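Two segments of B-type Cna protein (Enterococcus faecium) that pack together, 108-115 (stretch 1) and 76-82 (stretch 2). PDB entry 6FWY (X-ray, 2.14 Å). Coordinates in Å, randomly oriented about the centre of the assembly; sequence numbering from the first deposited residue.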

ATOM      1  N   LEU A 108      19.102  -4.964   4.000  1.00 30.82           N
ATOM      2  CA  LEU A 108      19.731  -4.492   5.230  1.00 31.20           C
ATOM      3  C   LEU A 108      18.751  -3.604   6.018  1.00 30.99           C
ATOM      4  O   LEU A 108      18.558  -3.798   7.205  1.00 31.24           O
ATOM      5  CB  LEU A 108      21.036  -3.768   4.886  1.00 31.55           C
ATOM      6  CG  LEU A 108      22.008  -3.392   5.997  1.00 32.17           C
ATOM      7  CD1 LEU A 108      22.379  -4.572   6.907  1.00 31.89           C
ATOM      8  CD2 LEU A 108      23.234  -2.825   5.293  1.00 32.83           C
ATOM      9  N   VAL A 109      18.083  -2.682   5.324  1.00 31.41           N
ATOM     10  CA  VAL A 109      16.979  -1.892   5.900  1.00 31.61           C
ATOM     11  C   VAL A 109      15.887  -2.802   6.488  1.00 31.28           C
ATOM     12  O   VAL A 109      15.473  -2.614   7.633  1.00 31.25           O
ATOM     13  CB  VAL A 109      16.350  -0.921   4.868  1.00 31.95           C
ATOM     14  CG1 VAL A 109      15.091  -0.247   5.419  1.00 32.23           C
ATOM     15  CG2 VAL A 109      17.372   0.119   4.472  1.00 32.52           C
ATOM     16  N   SER A 110      15.445  -3.782   5.723  1.00 29.75           N
ATOM     17  CA  SER A 110      14.454  -4.735   6.225  1.00 30.01           C
ATOM     18  C   SER A 110      14.866  -5.401   7.558  1.00 29.48           C
ATOM     19  O   SER A 110      14.071  -5.480   8.489  1.00 28.36           O
ATOM     20  CB  SER A 110      14.162  -5.814   5.176  1.00 29.58           C
ATOM     21  OG  SER A 110      13.121  -6.666   5.605  1.00 30.21           O
ATOM     22  N   TRP A 111      16.108  -5.872   7.628  1.00 29.59           N
ATOM     23  CA  TRP A 111      16.611  -6.537   8.832  1.00 30.20           C
ATOM     24  C   TRP A 111      16.600  -5.602  10.049  1.00 30.38           C
ATOM     25  O   TRP A 111      16.203  -6.001  11.129  1.00 31.16           O
ATOM     26  CB  TRP A 111      18.020  -7.097   8.611  1.00 29.99           C
ATOM     27  CG  TRP A 111      18.104  -8.410   7.847  1.00 30.27           C
ATOM     28  CD1 TRP A 111      17.215  -9.460   7.893  1.00 29.75           C
ATOM     29  CD2 TRP A 111      19.156  -8.825   6.977  1.00 29.97           C
ATOM     30  NE1 TRP A 111      17.660 -10.484   7.120  1.00 29.55           N
ATOM     31  CE2 TRP A 111      18.839 -10.127   6.534  1.00 30.24           C
ATOM     32  CE3 TRP A 111      20.325  -8.222   6.516  1.00 29.73           C
ATOM     33  CZ2 TRP A 111      19.652 -10.835   5.642  1.00 30.84           C
ATOM     34  CZ3 TRP A 111      21.148  -8.932   5.655  1.00 30.32           C
ATOM     35  CH2 TRP A 111      20.810 -10.212   5.219  1.00 31.10           C
ATOM     36  N   VAL A 112      17.023  -4.358   9.840  1.00 30.79           N
ATOM     37  CA  VAL A 112      17.045  -3.338  10.891  1.00 31.18           C
ATOM     38  C   VAL A 112      15.632  -2.964  11.321  1.00 31.32           C
ATOM     39  O   VAL A 112      15.330  -2.968  12.498  1.00 30.96           O
ATOM     40  CB  VAL A 112      17.838  -2.097  10.441  1.00 31.72           C
ATOM     41  CG1 VAL A 112      17.736  -0.963  11.467  1.00 32.82           C
ATOM     42  CG2 VAL A 112      19.301  -2.477  10.228  1.00 31.62           C
ATOM     43  N   LEU A 113      14.749  -2.690  10.366  1.00 31.33           N
ATOM     44  CA  LEU A 113      13.343  -2.375  10.672  1.00 31.72           C
ATOM     45  C   LEU A 113      12.643  -3.485  11.429  1.00 31.80           C
ATOM     46  O   LEU A 113      11.828  -3.215  12.288  1.00 33.07           O
ATOM     47  CB  LEU A 113      12.539  -2.034   9.397  1.00 31.37           C
ATOM     48  CG  LEU A 113      12.873  -0.757   8.619  1.00 31.72           C
ATOM     49  CD1 LEU A 113      11.904  -0.590   7.447  1.00 31.97           C
ATOM     50  CD2 LEU A 113      12.808   0.468   9.521  1.00 32.81           C
ATOM     51  N   ALA A 114      12.968  -4.729  11.108  1.00 31.79           N
ATOM     52  CA  ALA A 114      12.391  -5.892  11.794  1.00 32.22           C
ATOM     53  C   ALA A 114      13.012  -6.153  13.178  1.00 32.16           C
ATOM     54  O   ALA A 114      12.565  -7.020  13.902  1.00 32.25           O
ATOM     55  CB  ALA A 114      12.496  -7.132  10.919  1.00 31.52           C
ATOM     56  N   GLY A 115      14.046  -5.404  13.533  1.00 32.64           N
ATOM     57  CA  GLY A 115      14.635  -5.462  14.870  1.00 32.91           C
ATOM     58  C   GLY A 115      15.701  -6.539  15.059  1.00 32.08           C
ATOM     59  O   GLY A 115      16.008  -6.896  16.186  1.00 32.32           O
TER
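Stretch 2, residues 76-82: DEFYRMF

The most distinctive feature of this contact is a methyl group held almost squarely over an aromatic ring: CD1 of Leu113 lies 4.2 Å from the centroid of the Phe78 ring and only 8° off the ring normal, the geometry of a CH-pi interaction. It illustrates how two helical stretches can pack with no hydrogen bond across them, mainly through apolar side chains and a methionine sulfur.

Stretch 2, from Asp76 to Phe82, is helical throughout and continues as a helix beyond its last residue. It lies against the helix of stretch 1 with its N-to-C direction reversed; at 176° the two axes are almost exactly antiparallel, and their closest approach is 10.5 Å. Because the helices run in opposite senses, progress along one is matched by retreat along the other. Val109 is paired with Met81, their CA atoms 7.2 Å apart, and one residue later in stretch 1 Ser110 is paired with Phe78, CA to CA 7.4 Å. Farther along, Leu113 reaches back to Glu77.

Met81 points its CA-to-CB bond toward stretch 1, and with chi1 and chi2 both t its chain extends across the gap. Its CG rests 3.6 Å from CG1 of Val109, whereas its SD comes 3.5 Å from the backbone N of Ser110 and 3.6 Å from CB of the same residue.

Phe78 solves the same problem differently. Its CA-to-CB bond points sideways, yet the end of its ring comes nearer to the partner helix. The ring tip, CZ, lies 3.6 Å from CB of Leu113 and 4.1 Å from CB of Ala114, while OG of Ser110 approaches the ring edge, 3.8 Å from CE1. That hydroxyl finds its hydrogen bond elsewhere in the structure.

Leu113 thus becomes the centre of the contact, with the largest covered area of any residue in either stretch. Besides covering the ring of Phe78, its CD1 lies 4.2 Å from CB of Met81 and 3.8 Å from the backbone O of Glu77. Glu77 O is already engaged within its own helix, accepting a hydrogen bond from Met81 N at 2.9 Å. The other methyl, CD2, meets OE1 of Glu77 at 3.8 Å, a van der Waals approach to a polar side chain.

Gly115 is the first residue to leave helical phi/psi, with a positive phi of 86°, in a Schellman motif. At these backbone angles a CB would be jammed against the preceding carbonyl O, and the residue makes no contact with stretch 2.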

ATOM      1  N   ASP A  76       4.048   1.543   8.062  1.00 35.00           N
ATOM      2  CA  ASP A  76       4.410   2.601   7.129  1.00 35.51           C
ATOM      3  C   ASP A  76       5.913   2.617   6.816  1.00 35.27           C
ATOM      4  O   ASP A  76       6.321   2.961   5.704  1.00 35.07           O
ATOM      5  CB  ASP A  76       3.943   3.962   7.657  1.00 36.85           C
ATOM      6  CG  ASP A  76       2.415   4.105   7.686  1.00 37.64           C
ATOM      7  OD1 ASP A  76       1.700   3.236   7.089  1.00 37.56           O
ATOM      8  OD2 ASP A  76       1.928   5.074   8.323  1.00 38.00           O
ATOM      9  N   GLU A  77       6.733   2.234   7.784  1.00 35.30           N
ATOM     10  CA  GLU A  77       8.186   2.152   7.575  1.00 35.13           C
ATOM     11  C   GLU A  77       8.503   1.119   6.490  1.00 33.81           C
ATOM     12  O   GLU A  77       9.277   1.397   5.585  1.00 33.50           O
ATOM     13  CB  GLU A  77       8.933   1.819   8.884  1.00 35.26           C
ATOM     14  CG  GLU A  77       8.730   2.845  10.001  1.00 37.06           C
ATOM     15  CD  GLU A  77       9.570   2.548  11.246  1.00 37.87           C
ATOM     16  OE1 GLU A  77       9.755   1.355  11.585  1.00 38.06           O
ATOM     17  OE2 GLU A  77      10.070   3.512  11.893  1.00 39.24           O
ATOM     18  N   PHE A  78       7.895  -0.060   6.584  1.00 33.41           N
ATOM     19  CA  PHE A  78       8.066  -1.098   5.566  1.00 32.92           C
ATOM     20  C   PHE A  78       7.479  -0.677   4.208  1.00 33.17           C
ATOM     21  O   PHE A  78       8.075  -0.957   3.179  1.00 32.78           O
ATOM     22  CB  PHE A  78       7.499  -2.452   6.033  1.00 32.92           C
ATOM     23  CG  PHE A  78       8.436  -3.232   6.928  1.00 32.77           C
ATOM     24  CD1 PHE A  78       9.507  -3.934   6.384  1.00 32.38           C
ATOM     25  CD2 PHE A  78       8.281  -3.225   8.309  1.00 33.03           C
ATOM     26  CE1 PHE A  78      10.412  -4.617   7.207  1.00 32.07           C
ATOM     27  CE2 PHE A  78       9.191  -3.914   9.136  1.00 32.41           C
ATOM     28  CZ  PHE A  78      10.237  -4.629   8.587  1.00 31.88           C
ATOM     29  N   TYR A  79       6.338   0.004   4.199  1.00 33.56           N
ATOM     30  CA  TYR A  79       5.791   0.567   2.955  1.00 34.12           C
ATOM     31  C   TYR A  79       6.830   1.424   2.275  1.00 34.63           C
ATOM     32  O   TYR A  79       7.127   1.219   1.113  1.00 34.20           O
ATOM     33  CB  TYR A  79       4.525   1.398   3.223  1.00 34.80           C
ATOM     34  CG  TYR A  79       4.031   2.151   2.006  1.00 35.20           C
ATOM     35  CD1 TYR A  79       3.354   1.495   0.970  1.00 35.95           C
ATOM     36  CD2 TYR A  79       4.242   3.523   1.883  1.00 36.13           C
ATOM     37  CE1 TYR A  79       2.911   2.191  -0.154  1.00 36.23           C
ATOM     38  CE2 TYR A  79       3.816   4.234   0.779  1.00 36.80           C
ATOM     39  CZ  TYR A  79       3.151   3.566  -0.239  1.00 36.95           C
ATOM     40  OH  TYR A  79       2.719   4.261  -1.322  1.00 37.80           O
ATOM     41  N   ARG A  80       7.398   2.368   3.023  1.00 35.02           N
ATOM     42  CA  ARG A  80       8.395   3.276   2.479  1.00 35.55           C
ATOM     43  C   ARG A  80       9.686   2.585   2.060  1.00 34.69           C
ATOM     44  O   ARG A  80      10.302   3.005   1.089  1.00 35.16           O
ATOM     45  CB  ARG A  80       8.676   4.406   3.470  1.00 36.48           C
ATOM     46  CG  ARG A  80       7.551   5.428   3.522  1.00 37.63           C
ATOM     47  CD  ARG A  80       7.959   6.687   4.259  1.00 38.73           C
ATOM     48  NE  ARG A  80       8.183   6.438   5.683  1.00 38.81           N
ATOM     49  CZ  ARG A  80       7.251   6.433   6.638  1.00 39.28           C
ATOM     50  NH1 ARG A  80       5.958   6.676   6.372  1.00 39.58           N
ATOM     51  NH2 ARG A  80       7.638   6.190   7.897  1.00 39.18           N
ATOM     52  N   MET A  81      10.082   1.525   2.761  1.00 33.87           N
ATOM     53  CA  MET A  81      11.258   0.757   2.358  1.00 34.06           C
ATOM     54  C   MET A  81      11.082   0.251   0.924  1.00 34.53           C
ATOM     55  O   MET A  81      12.002   0.376   0.115  1.00 34.82           O
ATOM     56  CB  MET A  81      11.513  -0.421   3.305  1.00 33.21           C
ATOM     57  CG  MET A  81      12.699  -1.307   2.917  1.00 32.83           C
ATOM     58  SD  MET A  81      12.701  -2.873   3.816  1.00 33.05           S
ATOM     59  CE  MET A  81      11.447  -3.817   2.909  1.00 32.85           C
ATOM     60  N   PHE A  82       9.915  -0.323   0.626  1.00 34.16           N
ATOM     61  CA  PHE A  82       9.615  -0.769  -0.726  1.00 34.82           C
ATOM     62  C   PHE A  82       9.580   0.390  -1.721  1.00 35.73           C
ATOM     63  O   PHE A  82      10.235   0.329  -2.732  1.00 36.98           O
ATOM     64  CB  PHE A  82       8.302  -1.555  -0.779  1.00 34.75           C
ATOM     65  CG  PHE A  82       8.411  -2.956  -0.247  1.00 34.47           C
ATOM     66  CD1 PHE A  82       8.931  -3.978  -1.041  1.00 35.02           C
ATOM     67  CD2 PHE A  82       7.977  -3.267   1.028  1.00 33.83           C
ATOM     68  CE1 PHE A  82       9.017  -5.285  -0.559  1.00 34.44           C
ATOM     69  CE2 PHE A  82       8.072  -4.560   1.522  1.00 33.80           C
ATOM     70  CZ  PHE A  82       8.591  -5.567   0.724  1.00 33.92           C
TER